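Side-chain contacts in phenol hydroxylase component phN (Pseudomonas stutzeri, PDB 3U52), which is probably the hydroxylase subunit carrying the diiron centre of a bacterial multicomponent monooxygenase that inserts an oxygen atom into phenol: residues Q81-Q86 against M149-K154; R92-L97 against N157-G162; F484-S489 against K493-I498. All blocks are in the same frame, centred on the assembly; numbering follows the deposited sequence.

Contact 1: residues Q81-Q86 against M149-K154; sequences QNNGHQ and MSHYNK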
ATOM      1  N   GLN A  81      -9.838   0.869  -7.154  1.00 28.17           N
ATOM      2  CA  GLN A  81      -9.568   0.190  -8.422  1.00 29.72           C
ATOM      3  C   GLN A  81     -10.329  -1.152  -8.497  1.00 28.41           C
ATOM      4  O   GLN A  81     -10.827  -1.510  -9.573  1.00 26.84           O
ATOM      5  CB  GLN A  81      -8.043   0.108  -8.759  1.00 30.70           C
ATOM      6  CG  GLN A  81      -7.310  -1.279  -8.752  1.00 39.34           C
ATOM      7  CD  GLN A  81      -5.822  -1.262  -8.123  1.00 49.53           C
ATOM      8  OE1 GLN A  81      -5.112  -0.217  -8.138  1.00 50.50           O
ATOM      9  NE2 GLN A  81      -5.373  -2.451  -7.573  1.00 50.43           N
ATOM     10  N   ASN A  82     -10.475  -1.829  -7.352  1.00 27.13           N
ATOM     11  CA  ASN A  82     -11.175  -3.112  -7.262  1.00 27.06           C
ATOM     12  C   ASN A  82     -12.643  -3.063  -6.811  1.00 28.17           C
ATOM     13  O   ASN A  82     -13.227  -4.094  -6.446  1.00 28.48           O
ATOM     14  CB  ASN A  82     -10.346  -4.113  -6.458  1.00 28.06           C
ATOM     15  CG  ASN A  82      -9.007  -4.416  -7.158  1.00 31.03           C
ATOM     16  OD1 ASN A  82      -8.989  -5.026  -8.233  1.00 32.30           O
ATOM     17  ND2 ASN A  82      -7.903  -3.914  -6.594  1.00 25.90           N
ATOM     18  N   ASN A  83     -13.242  -1.872  -6.875  1.00 27.29           N
ATOM     19  CA  ASN A  83     -14.622  -1.648  -6.441  1.00 27.43           C
ATOM     20  C   ASN A  83     -14.948  -2.345  -5.152  1.00 26.57           C
ATOM     21  O   ASN A  83     -15.867  -3.156  -5.062  1.00 25.53           O
ATOM     22  CB  ASN A  83     -15.586  -2.026  -7.552  1.00 28.75           C
ATOM     23  CG  ASN A  83     -15.533  -1.052  -8.692  1.00 31.29           C
ATOM     24  OD1 ASN A  83     -15.707   0.180  -8.521  1.00 35.97           O
ATOM     25  ND2 ASN A  83     -15.260  -1.580  -9.869  1.00 32.51           N
ATOM     26  N   GLY A  84     -14.160  -2.029  -4.137  1.00 26.19           N
ATOM     27  CA  GLY A  84     -14.298  -2.659  -2.867  1.00 27.22           C
ATOM     28  C   GLY A  84     -15.596  -2.333  -2.145  1.00 26.76           C
ATOM     29  O   GLY A  84     -15.958  -3.046  -1.217  1.00 27.39           O
ATOM     30  N   HIS A  85     -16.299  -1.277  -2.553  1.00 26.57           N
ATOM     31  CA  HIS A  85     -17.606  -0.946  -1.949  1.00 25.62           C
ATOM     32  C   HIS A  85     -18.614  -2.114  -2.204  1.00 26.03           C
ATOM     33  O   HIS A  85     -19.586  -2.312  -1.449  1.00 26.12           O
ATOM     34  CB  HIS A  85     -18.128   0.360  -2.534  1.00 25.36           C
ATOM     35  CG  HIS A  85     -18.415   0.271  -4.004  1.00 25.75           C
ATOM     36  ND1 HIS A  85     -17.417   0.300  -4.958  1.00 28.88           N
ATOM     37  CD2 HIS A  85     -19.568   0.063  -4.676  1.00 26.02           C
ATOM     38  CE1 HIS A  85     -17.952   0.156  -6.160  1.00 26.82           C
ATOM     39  NE2 HIS A  85     -19.257   0.011  -6.015  1.00 27.88           N
ATOM     40  N   GLN A  86     -18.345  -2.930  -3.237  1.00 24.87           N
ATOM     41  CA  GLN A  86     -19.222  -4.060  -3.544  1.00 24.71           C
ATOM     42  C   GLN A  86     -19.122  -5.186  -2.527  1.00 24.17           C
ATOM     43  O   GLN A  86     -19.986  -6.054  -2.478  1.00 25.01           O
ATOM     44  CB  GLN A  86     -18.989  -4.544  -4.971  1.00 24.36           C
ATOM     45  CG  GLN A  86     -19.197  -3.424  -6.040  1.00 28.54           C
ATOM     46  CD  GLN A  86     -18.995  -3.942  -7.444  1.00 33.73           C
ATOM     47  OE1 GLN A  86     -18.407  -5.021  -7.631  1.00 38.89           O
ATOM     48  NE2 GLN A  86     -19.446  -3.182  -8.441  1.00 33.97           N
ATOM     49  N   MET A 149     -13.549   8.142   2.313  1.00 22.73           N
ATOM     50  CA  MET A 149     -14.968   8.185   1.974  1.00 23.31           C
ATOM     51  C   MET A 149     -15.213   8.530   0.502  1.00 22.93           C
ATOM     52  O   MET A 149     -16.327   8.380  -0.003  1.00 22.79           O
ATOM     53  CB  MET A 149     -15.685   9.217   2.836  1.00 22.51           C
ATOM     54  CG  MET A 149     -15.826   8.850   4.337  1.00 28.79           C
ATOM     55  SD  MET A 149     -16.597   7.215   4.438  1.00 37.81           S
ATOM     56  CE  MET A 149     -15.265   6.053   4.725  1.00 34.86           C
ATOM     57  N   SER A 150     -14.163   8.951  -0.187  1.00 22.73           N
ATOM     58  CA  SER A 150     -14.287   9.480  -1.519  1.00 23.24           C
ATOM     59  C   SER A 150     -14.987   8.510  -2.455  1.00 22.88           C
ATOM     60  O   SER A 150     -15.878   8.889  -3.203  1.00 22.42           O
ATOM     61  CB  SER A 150     -12.910   9.787  -2.069  1.00 24.28           C
ATOM     62  OG  SER A 150     -13.065  10.599  -3.211  1.00 27.26           O
ATOM     63  N   HIS A 151     -14.602   7.248  -2.368  1.00 21.47           N
ATOM     64  CA  HIS A 151     -15.078   6.244  -3.297  1.00 21.56           C
ATOM     65  C   HIS A 151     -16.517   5.879  -2.904  1.00 20.23           C
ATOM     66  O   HIS A 151     -17.329   5.577  -3.782  1.00 20.48           O
ATOM     67  CB  HIS A 151     -14.157   5.009  -3.256  1.00 21.37           C
ATOM     68  CG  HIS A 151     -14.520   3.951  -4.264  1.00 24.32           C
ATOM     69  ND1 HIS A 151     -14.283   4.100  -5.615  1.00 26.07           N
ATOM     70  CD2 HIS A 151     -15.141   2.756  -4.118  1.00 25.15           C
ATOM     71  CE1 HIS A 151     -14.682   3.013  -6.250  1.00 27.92           C
ATOM     72  NE2 HIS A 151     -15.201   2.181  -5.360  1.00 27.37           N
ATOM     73  N   TYR A 152     -16.845   5.972  -1.618  1.00 19.54           N
ATOM     74  CA  TYR A 152     -18.243   5.707  -1.177  1.00 19.55           C
ATOM     75  C   TYR A 152     -19.187   6.779  -1.710  1.00 19.58           C
ATOM     76  O   TYR A 152     -20.302   6.475  -2.150  1.00 18.57           O
ATOM     77  CB  TYR A 152     -18.368   5.544   0.335  1.00 19.64           C
ATOM     78  CG  TYR A 152     -17.824   4.224   0.863  1.00 22.36           C
ATOM     79  CD1 TYR A 152     -16.592   4.153   1.497  1.00 25.30           C
ATOM     80  CD2 TYR A 152     -18.586   3.044   0.748  1.00 22.21           C
ATOM     81  CE1 TYR A 152     -16.108   2.919   2.000  1.00 26.13           C
ATOM     82  CE2 TYR A 152     -18.114   1.830   1.192  1.00 24.88           C
ATOM     83  CZ  TYR A 152     -16.884   1.766   1.836  1.00 24.20           C
ATOM     84  OH  TYR A 152     -16.441   0.535   2.282  1.00 21.53           O
ATOM     85  N   ASN A 153     -18.712   8.028  -1.689  1.00 20.56           N
ATOM     86  CA  ASN A 153     -19.422   9.186  -2.235  1.00 20.83           C
ATOM     87  C   ASN A 153     -19.740   9.053  -3.728  1.00 21.46           C
ATOM     88  O   ASN A 153     -20.768   9.563  -4.204  1.00 21.54           O
ATOM     89  CB  ASN A 153     -18.627  10.484  -1.989  1.00 19.73           C
ATOM     90  CG  ASN A 153     -19.298  11.700  -2.635  1.00 20.86           C
ATOM     91  OD1 ASN A 153     -18.722  12.366  -3.537  1.00 22.56           O
ATOM     92  ND2 ASN A 153     -20.519  11.976  -2.220  1.00 14.79           N
ATOM     93  N   LYS A 154     -18.881   8.374  -4.482  1.00 21.76           N
ATOM     94  CA  LYS A 154     -19.208   8.118  -5.897  1.00 22.18           C
ATOM     95  C   LYS A 154     -20.347   7.134  -6.142  1.00 22.57           C
ATOM     96  O   LYS A 154     -20.934   7.135  -7.256  1.00 22.56           O
ATOM     97  CB  LYS A 154     -17.974   7.636  -6.646  1.00 23.43           C
ATOM     98  CG  LYS A 154     -16.825   8.642  -6.508  1.00 24.89           C
ATOM     99  CD  LYS A 154     -15.621   8.245  -7.327  1.00 26.80           C
ATOM    100  CE  LYS A 154     -14.463   9.140  -6.969  1.00 30.20           C
ATOM    101  NZ  LYS A 154     -13.324   8.918  -7.925  1.00 33.58           N
TER
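His-85 and His-151 meet nitrogen to nitrogen, and their pairing shows how one short polar link can join a loop to a helix. His-85 ND1 lies 2.9 Å from His-151 NE2 in a hydrogen bond that either ring could donate; at 132° it is clearly bent. The ring planes stand 58° apart, so the pair is oblique. On His-151, ND1 of His-85 arrives at the ring edge, near the plane. The imidazole of His-151 extends from helix 125-155 toward residues 83-85, its CG being opposite the backbone N across the CA-CB bond (chi1 -176°). The tightly packed part lies around His-85: its CB sits 4.0 Å from Tyr-152 CE2, while its ring stacks on His-155. The hydroxyl of Tyr-152 is hydrogen-bonded to Asp-219. The looser side is marked by Asn-83, partly exposed, whose OD1 comes to 3.8 Å from His-151 CE1 in the plane of that ring. A leucine in place of His-151 would probably leave His-85 ND1 without this partner and its ring less firmly fixed in rotation. Asn-83, at positive phi, is the C-prime residue of a Schellman motif ending helix 58-81, so the contact unites a classic helix terminus with a histidine cluster beside the copper ion, which His-155 and His-494 bind.

Contact 2: residues R92-L97 against N157-G162; sequences RYVNAL and NGLHDG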
ATOM      1  N   ARG A  92     -27.121  -0.879   3.678  1.00 20.97           N
ATOM      2  CA  ARG A  92     -27.591  -0.221   4.914  1.00 21.43           C
ATOM      3  C   ARG A  92     -26.381   0.305   5.681  1.00 19.84           C
ATOM      4  O   ARG A  92     -26.455   1.334   6.360  1.00 21.21           O
ATOM      5  CB  ARG A  92     -28.393  -1.153   5.850  1.00 20.64           C
ATOM      6  CG  ARG A  92     -29.802  -1.512   5.322  1.00 25.94           C
ATOM      7  CD  ARG A  92     -30.576  -2.459   6.290  1.00 28.09           C
ATOM      8  NE  ARG A  92     -29.780  -3.651   6.611  1.00 36.05           N
ATOM      9  CZ  ARG A  92     -30.038  -4.542   7.583  1.00 41.55           C
ATOM     10  NH1 ARG A  92     -31.091  -4.383   8.394  1.00 44.46           N
ATOM     11  NH2 ARG A  92     -29.223  -5.598   7.767  1.00 40.39           N
ATOM     12  N   TYR A  93     -25.266  -0.428   5.593  1.00 20.60           N
ATOM     13  CA  TYR A  93     -24.040  -0.091   6.342  1.00 19.55           C
ATOM     14  C   TYR A  93     -23.546   1.299   5.983  1.00 19.43           C
ATOM     15  O   TYR A  93     -22.964   1.974   6.831  1.00 20.32           O
ATOM     16  CB  TYR A  93     -22.918  -1.135   6.064  1.00 19.55           C
ATOM     17  CG  TYR A  93     -21.532  -0.667   6.530  1.00 20.31           C
ATOM     18  CD1 TYR A  93     -21.117  -0.820   7.879  1.00 21.21           C
ATOM     19  CD2 TYR A  93     -20.659  -0.028   5.656  1.00 22.94           C
ATOM     20  CE1 TYR A  93     -19.857  -0.384   8.295  1.00 19.74           C
ATOM     21  CE2 TYR A  93     -19.412   0.414   6.060  1.00 19.59           C
ATOM     22  CZ  TYR A  93     -19.006   0.228   7.353  1.00 23.66           C
ATOM     23  OH  TYR A  93     -17.758   0.722   7.691  1.00 23.85           O
ATOM     24  N   VAL A  94     -23.740   1.741   4.736  1.00 19.12           N
ATOM     25  CA  VAL A  94     -23.164   3.009   4.297  1.00 19.13           C
ATOM     26  C   VAL A  94     -23.784   4.205   5.099  1.00 20.06           C
ATOM     27  O   VAL A  94     -23.145   5.253   5.246  1.00 17.89           O
ATOM     28  CB  VAL A  94     -23.280   3.188   2.800  1.00 20.53           C
ATOM     29  CG1 VAL A  94     -22.636   4.517   2.312  1.00 22.01           C
ATOM     30  CG2 VAL A  94     -22.649   1.969   2.092  1.00 21.25           C
ATOM     31  N   ASN A  95     -24.970   4.004   5.661  1.00 19.03           N
ATOM     32  CA  ASN A  95     -25.565   5.009   6.542  1.00 20.14           C
ATOM     33  C   ASN A  95     -24.737   5.396   7.764  1.00 19.75           C
ATOM     34  O   ASN A  95     -24.796   6.542   8.187  1.00 20.56           O
ATOM     35  CB  ASN A  95     -26.992   4.612   6.872  1.00 20.57           C
ATOM     36  CG  ASN A  95     -27.852   4.582   5.597  1.00 20.61           C
ATOM     37  OD1 ASN A  95     -28.186   5.621   5.053  1.00 19.91           O
ATOM     38  ND2 ASN A  95     -28.129   3.395   5.087  1.00 22.29           N
ATOM     39  N   ALA A  96     -23.930   4.468   8.260  1.00 19.62           N
ATOM     40  CA  ALA A  96     -22.993   4.746   9.318  1.00 20.83           C
ATOM     41  C   ALA A  96     -21.953   5.715   8.793  1.00 21.42           C
ATOM     42  O   ALA A  96     -21.530   6.597   9.521  1.00 21.93           O
ATOM     43  CB  ALA A  96     -22.353   3.513   9.764  1.00 21.34           C
ATOM     44  N   LEU A  97     -21.581   5.604   7.519  1.00 22.28           N
ATOM     45  CA  LEU A  97     -20.550   6.507   6.944  1.00 22.56           C
ATOM     46  C   LEU A  97     -21.065   7.916   6.608  1.00 22.81           C
ATOM     47  O   LEU A  97     -20.291   8.905   6.628  1.00 22.35           O
ATOM     48  CB  LEU A  97     -19.849   5.848   5.735  1.00 23.25           C
ATOM     49  CG  LEU A  97     -19.240   4.433   5.948  1.00 25.17           C
ATOM     50  CD1 LEU A  97     -18.657   3.876   4.630  1.00 24.42           C
ATOM     51  CD2 LEU A  97     -18.185   4.370   7.078  1.00 27.61           C
ATOM     52  N   ASN A 157     -25.571   7.728  -1.704  1.00 20.82           N
ATOM     53  CA  ASN A 157     -26.115   9.089  -1.569  1.00 22.56           C
ATOM     54  C   ASN A 157     -25.805   9.556  -0.159  1.00 21.60           C
ATOM     55  O   ASN A 157     -25.373   8.765   0.651  1.00 22.90           O
ATOM     56  CB  ASN A 157     -27.616   9.112  -1.904  1.00 22.16           C
ATOM     57  CG  ASN A 157     -27.890   8.924  -3.418  1.00 27.11           C
ATOM     58  OD1 ASN A 157     -27.191   9.505  -4.243  1.00 29.32           O
ATOM     59  ND2 ASN A 157     -28.880   8.086  -3.772  1.00 28.24           N
ATOM     60  N   GLY A 158     -25.946  10.845   0.116  1.00 21.50           N
ATOM     61  CA  GLY A 158     -25.848  11.343   1.463  1.00 21.16           C
ATOM     62  C   GLY A 158     -24.438  11.655   1.953  1.00 21.34           C
ATOM     63  O   GLY A 158     -24.266  12.107   3.084  1.00 21.42           O
ATOM     64  N   LEU A 159     -23.427  11.460   1.113  1.00 21.16           N
ATOM     65  CA  LEU A 159     -22.041  11.702   1.522  1.00 21.22           C
ATOM     66  C   LEU A 159     -21.485  12.948   0.839  1.00 21.39           C
ATOM     67  O   LEU A 159     -20.332  13.281   1.037  1.00 21.76           O
ATOM     68  CB  LEU A 159     -21.146  10.482   1.158  1.00 20.34           C
ATOM     69  CG  LEU A 159     -21.420   9.229   1.981  1.00 23.68           C
ATOM     70  CD1 LEU A 159     -21.702   8.061   1.095  1.00 25.69           C
ATOM     71  CD2 LEU A 159     -20.227   8.956   2.849  1.00 24.82           C
ATOM     72  N   HIS A 160     -22.312  13.665   0.078  1.00 21.98           N
ATOM     73  CA  HIS A 160     -21.818  14.632  -0.913  1.00 22.03           C
ATOM     74  C   HIS A 160     -21.592  16.054  -0.432  1.00 22.15           C
ATOM     75  O   HIS A 160     -20.948  16.862  -1.149  1.00 24.19           O
ATOM     76  CB  HIS A 160     -22.744  14.657  -2.174  1.00 21.85           C
ATOM     77  CG  HIS A 160     -24.191  14.853  -1.851  1.00 22.59           C
ATOM     78  ND1 HIS A 160     -24.745  16.094  -1.668  1.00 23.37           N
ATOM     79  CD2 HIS A 160     -25.183  13.963  -1.615  1.00 25.80           C
ATOM     80  CE1 HIS A 160     -26.024  15.972  -1.363  1.00 24.50           C
ATOM     81  NE2 HIS A 160     -26.312  14.688  -1.307  1.00 25.83           N
ATOM     82  N   ASP A 161     -22.097  16.401   0.743  1.00 21.40           N
ATOM     83  CA  ASP A 161     -21.955  17.802   1.208  1.00 20.68           C
ATOM     84  C   ASP A 161     -21.782  17.892   2.742  1.00 20.75           C
ATOM     85  O   ASP A 161     -22.459  18.695   3.415  1.00 20.63           O
ATOM     86  CB  ASP A 161     -23.196  18.584   0.750  1.00 20.38           C
ATOM     87  CG  ASP A 161     -22.829  19.848  -0.101  1.00 24.83           C
ATOM     88  OD1 ASP A 161     -23.583  20.225  -1.027  1.00 26.80           O
ATOM     89  OD2 ASP A 161     -21.792  20.492   0.196  1.00 27.83           O
ATOM     90  N   GLY A 162     -20.959  17.003   3.281  1.00 19.66           N
ATOM     91  CA  GLY A 162     -20.691  16.911   4.715  1.00 18.86           C
ATOM     92  C   GLY A 162     -20.492  18.236   5.461  1.00 19.15           C
ATOM     93  O   GLY A 162     -21.231  18.511   6.415  1.00 18.95           O
TER
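Leu-159 faces the start of helix 94-103 from a loop without regular structure, the backbones staying well apart: the CA atoms of Leu-97 and Leu-159 are 7.7 Å from each other, those of Val-94 and Asn-157 8.9 Å. Gly-158, at positive phi, precedes the leucine in this loop. The example illustrates how a single branched side chain can bridge such a gap by dividing its two methyl groups between residues about one helical turn apart. CD1 of Leu-159 touches CG1 of Val-94 at 3.9 Å, the two side chains crossing at about a right angle. The valine offers this methyl because CG1 is anti to its backbone N (chi1 -178°). The other branch, CD2, rests against the backbone of Leu-97, 3.8 Å from its carbonyl O, and comes within 4.3 Å of CB of the same residue. Leu-97 thus presents its main chain and the root of its side chain to the loop. No hydrogen bond crosses the contact, which is apolar and buried.

Within residues 92-97, Asn-95 folds back so that its ND2 donates to Arg-92 O at 2.9 Å, with an N-H...O angle of 153°. The backbone N of Asn-95 reaches the same oxygen from the same face of the carbonyl plane, so two donors from one residue grip it.

Leu-159 also packs on Lys-98 and Ile-101 farther along helix 94-103 and on Asn-153 of helix 125-155, while Leu-97 meets Met-149 and Tyr-152 of that second helix. The loop residue therefore lies where helices 94-103 and 125-155 come together, just ahead of helix 162-166.

Contact 3: residues F484-S489 against K493-I498; sequences FDYVGS and KHWLSI. With CU (copper (II) ion), chain J.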
ATOM      1  N   PHE A 484     -35.469   9.723   3.692  1.00 22.14           N
ATOM      2  CA  PHE A 484     -36.564   8.743   3.685  1.00 21.97           C
ATOM      3  C   PHE A 484     -36.086   7.331   4.010  1.00 22.59           C
ATOM      4  O   PHE A 484     -34.877   7.111   4.162  1.00 22.74           O
ATOM      5  CB  PHE A 484     -37.319   8.705   2.346  1.00 22.52           C
ATOM      6  CG  PHE A 484     -38.015  10.008   1.963  1.00 23.75           C
ATOM      7  CD1 PHE A 484     -38.822  10.703   2.886  1.00 24.67           C
ATOM      8  CD2 PHE A 484     -37.895  10.509   0.674  1.00 23.47           C
ATOM      9  CE1 PHE A 484     -39.470  11.899   2.530  1.00 25.10           C
ATOM     10  CE2 PHE A 484     -38.533  11.724   0.295  1.00 24.80           C
ATOM     11  CZ  PHE A 484     -39.336  12.405   1.225  1.00 25.23           C
ATOM     12  N   ASP A 485     -37.026   6.373   4.108  1.00 22.18           N
ATOM     13  CA  ASP A 485     -36.713   4.987   4.397  1.00 22.23           C
ATOM     14  C   ASP A 485     -35.707   4.354   3.417  1.00 21.88           C
ATOM     15  O   ASP A 485     -35.678   4.662   2.221  1.00 22.30           O
ATOM     16  CB  ASP A 485     -37.993   4.129   4.373  1.00 23.43           C
ATOM     17  CG  ASP A 485     -37.887   2.914   5.237  1.00 23.11           C
ATOM     18  OD1 ASP A 485     -38.373   2.993   6.390  1.00 25.44           O
ATOM     19  OD2 ASP A 485     -37.310   1.862   4.796  1.00 24.97           O
ATOM     20  N   TYR A 486     -34.904   3.438   3.934  1.00 21.48           N
ATOM     21  CA  TYR A 486     -33.962   2.705   3.095  1.00 22.51           C
ATOM     22  C   TYR A 486     -34.680   1.852   2.033  1.00 23.69           C
ATOM     23  O   TYR A 486     -34.220   1.731   0.870  1.00 22.71           O
ATOM     24  CB  TYR A 486     -33.084   1.800   3.957  1.00 22.83           C
ATOM     25  CG  TYR A 486     -32.196   0.902   3.127  1.00 22.09           C
ATOM     26  CD1 TYR A 486     -31.063   1.408   2.464  1.00 21.06           C
ATOM     27  CD2 TYR A 486     -32.509  -0.450   2.974  1.00 25.92           C
ATOM     28  CE1 TYR A 486     -30.230   0.549   1.683  1.00 22.57           C
ATOM     29  CE2 TYR A 486     -31.693  -1.308   2.208  1.00 24.52           C
ATOM     30  CZ  TYR A 486     -30.573  -0.799   1.558  1.00 25.72           C
ATOM     31  OH  TYR A 486     -29.771  -1.688   0.814  1.00 26.47           O
ATOM     32  N   VAL A 487     -35.779   1.232   2.458  1.00 23.63           N
ATOM     33  CA  VAL A 487     -36.586   0.387   1.557  1.00 25.42           C
ATOM     34  C   VAL A 487     -37.224   1.272   0.467  1.00 25.37           C
ATOM     35  O   VAL A 487     -38.012   2.175   0.741  1.00 26.14           O
ATOM     36  CB  VAL A 487     -37.597  -0.465   2.374  1.00 24.42           C
ATOM     37  CG1 VAL A 487     -38.577  -1.196   1.470  1.00 28.79           C
ATOM     38  CG2 VAL A 487     -36.811  -1.442   3.262  1.00 24.46           C
ATOM     39  N   GLY A 488     -36.786   1.042  -0.759  1.00 25.99           N
ATOM     40  CA  GLY A 488     -37.245   1.784  -1.907  1.00 25.43           C
ATOM     41  C   GLY A 488     -36.354   2.942  -2.275  1.00 24.61           C
ATOM     42  O   GLY A 488     -36.730   3.789  -3.103  1.00 26.19           O
ATOM     43  N   SER A 489     -35.189   3.034  -1.653  1.00 24.07           N
ATOM     44  CA  SER A 489     -34.334   4.198  -1.887  1.00 22.91           C
ATOM     45  C   SER A 489     -33.477   3.898  -3.073  1.00 22.44           C
ATOM     46  O   SER A 489     -33.340   2.738  -3.419  1.00 22.68           O
ATOM     47  CB  SER A 489     -33.420   4.427  -0.689  1.00 23.01           C
ATOM     48  OG  SER A 489     -32.606   3.266  -0.488  1.00 20.12           O
ATOM     49  N   LYS A 493     -31.878   0.185  -4.408  1.00 24.23           N
ATOM     50  CA  LYS A 493     -31.934  -0.216  -5.832  1.00 26.68           C
ATOM     51  C   LYS A 493     -30.548  -0.430  -6.482  1.00 27.26           C
ATOM     52  O   LYS A 493     -30.336  -1.396  -7.213  1.00 27.41           O
ATOM     53  CB  LYS A 493     -32.773   0.820  -6.619  1.00 27.33           C
ATOM     54  CG  LYS A 493     -34.261   0.864  -6.060  1.00 30.52           C
ATOM     55  CD  LYS A 493     -35.176   1.904  -6.759  1.00 35.98           C
ATOM     56  CE  LYS A 493     -36.667   1.561  -6.492  1.00 41.00           C
ATOM     57  NZ  LYS A 493     -37.544   2.116  -7.592  1.00 45.63           N
ATOM     58  N   HIS A 494     -29.608   0.469  -6.194  1.00 27.45           N
ATOM     59  CA  HIS A 494     -28.245   0.368  -6.693  1.00 28.68           C
ATOM     60  C   HIS A 494     -27.526  -0.836  -6.059  1.00 28.25           C
ATOM     61  O   HIS A 494     -26.861  -1.620  -6.761  1.00 28.62           O
ATOM     62  CB  HIS A 494     -27.524   1.682  -6.393  1.00 29.70           C
ATOM     63  CG  HIS A 494     -26.244   1.850  -7.135  1.00 34.17           C
ATOM     64  ND1 HIS A 494     -26.199   2.101  -8.493  1.00 38.91           N
ATOM     65  CD2 HIS A 494     -24.960   1.832  -6.709  1.00 34.06           C
ATOM     66  CE1 HIS A 494     -24.938   2.202  -8.879  1.00 39.61           C
ATOM     67  NE2 HIS A 494     -24.168   2.051  -7.814  1.00 38.90           N
ATOM     68  N   TRP A 495     -27.705  -1.047  -4.760  1.00 26.60           N
ATOM     69  CA  TRP A 495     -27.164  -2.229  -4.132  1.00 27.61           C
ATOM     70  C   TRP A 495     -27.720  -3.508  -4.768  1.00 29.51           C
ATOM     71  O   TRP A 495     -26.948  -4.392  -5.131  1.00 28.56           O
ATOM     72  CB  TRP A 495     -27.438  -2.264  -2.646  1.00 26.49           C
ATOM     73  CG  TRP A 495     -26.705  -3.366  -1.933  1.00 26.62           C
ATOM     74  CD1 TRP A 495     -27.250  -4.425  -1.286  1.00 23.76           C
ATOM     75  CD2 TRP A 495     -25.265  -3.491  -1.789  1.00 23.50           C
ATOM     76  NE1 TRP A 495     -26.248  -5.209  -0.741  1.00 25.23           N
ATOM     77  CE2 TRP A 495     -25.027  -4.647  -1.019  1.00 24.62           C
ATOM     78  CE3 TRP A 495     -24.175  -2.707  -2.208  1.00 23.09           C
ATOM     79  CZ2 TRP A 495     -23.731  -5.079  -0.685  1.00 25.28           C
ATOM     80  CZ3 TRP A 495     -22.879  -3.120  -1.864  1.00 24.19           C
ATOM     81  CH2 TRP A 495     -22.673  -4.304  -1.136  1.00 22.40           C
ATOM     82  N   LEU A 496     -29.043  -3.596  -4.912  1.00 30.58           N
ATOM     83  CA  LEU A 496     -29.662  -4.799  -5.481  1.00 33.06           C
ATOM     84  C   LEU A 496     -29.188  -5.044  -6.925  1.00 34.09           C
ATOM     85  O   LEU A 496     -29.071  -6.181  -7.356  1.00 35.59           O
ATOM     86  CB  LEU A 496     -31.191  -4.748  -5.379  1.00 33.03           C
ATOM     87  CG  LEU A 496     -31.830  -4.878  -3.981  1.00 35.04           C
ATOM     88  CD1 LEU A 496     -33.313  -4.496  -4.020  1.00 37.49           C
ATOM     89  CD2 LEU A 496     -31.741  -6.257  -3.457  1.00 35.65           C
ATOM     90  N   SER A 497     -28.836  -4.002  -7.649  1.00 35.88           N
ATOM     91  CA  SER A 497     -28.307  -4.206  -8.979  1.00 38.71           C
ATOM     92  C   SER A 497     -26.790  -4.512  -8.993  1.00 39.74           C
ATOM     93  O   SER A 497     -26.335  -5.301  -9.811  1.00 39.67           O
ATOM     94  CB  SER A 497     -28.740  -3.089  -9.926  1.00 38.46           C
ATOM     95  OG  SER A 497     -27.844  -2.005  -9.896  1.00 44.66           O
ATOM     96  N   ILE A 498     -26.024  -3.940  -8.056  1.00 41.12           N
ATOM     97  CA  ILE A 498     -24.638  -4.342  -7.824  1.00 41.89           C
ATOM     98  C   ILE A 498     -24.603  -5.836  -7.540  1.00 43.21           C
ATOM     99  O   ILE A 498     -23.738  -6.529  -8.060  1.00 44.28           O
ATOM    100  CB  ILE A 498     -23.982  -3.563  -6.637  1.00 42.14           C
ATOM    101  CG1 ILE A 498     -23.528  -2.175  -7.081  1.00 40.85           C
ATOM    102  CG2 ILE A 498     -22.805  -4.338  -6.007  1.00 40.81           C
ATOM    103  CD1 ILE A 498     -23.152  -1.258  -5.889  1.00 42.10           C
TER
HETATM  104 CU    CU J 515     -22.265   2.607  -7.754  1.00 32.70          CU
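Ser-489 and Lys-493 make the hydrogen bond that crosses this contact, a worked case of a turn running directly into a helix. The backbone N of Lys-493 donates to Ser-489 O at 3.1 Å, an i to i+4 bond of the opening helix. Further hydrogen bonds shape the turn itself. Tyr-486 O receives two donors, the backbone N of Ser-489 and Ser-489 OG, the latter at 2.6 Å. An Asx turn precedes them: Asp-485 OD2 accepts from Val-487 N with its anti lone pair, while Asp-485 OD1 forms a salt bridge with Arg-389.

Van der Waals packing is lighter. The extended chain of Lys-493 runs alongside the turn, its CG 3.4 Å from Ser-489 O and its CE 4.1 Å from Gly-488 O. Tyr-486, with CG anti to the backbone N (chi1 174°), carries its hydroxyl to the base of the Trp-495 side chain, OH lying 4.2 Å from CB.

Metal coordination is the third kind. His-494 leads its imidazole away from the turn, and NE2 binds the copper ion at 2.0 Å; His-155 supplies a second ligand from helix 125-155.

Ser-489, whose OG caps Gln-492 N, is the N-cap residue of helix 490-498 and also closes a type II beta turn from Tyr-486, in which Gly-488 takes the positive-phi position characteristic of that turn.

Overall arrangement
Followed from the N terminus, the chain leaves helix 58-81, passes residues 81-86 of contact 1 and enters helix 94-103 through 92-97 of contact 2; helix 125-155 and the loop after it then supply 149-154 and 157-162 in the same order. Contacts 1 and 2 therefore cross, each closing an excursion of about sixty, mostly helical residues, and they touch where Met-149 and Tyr-152 pack on Leu-97. Contact 3 comes far later and spans only three helical residues, joining the turn before helix 490-498 to that helix. Trp-495 and Ile-498 of the helix lie against residues 85-86, and Tyr-486, in the loop ahead of it, packs on Arg-92.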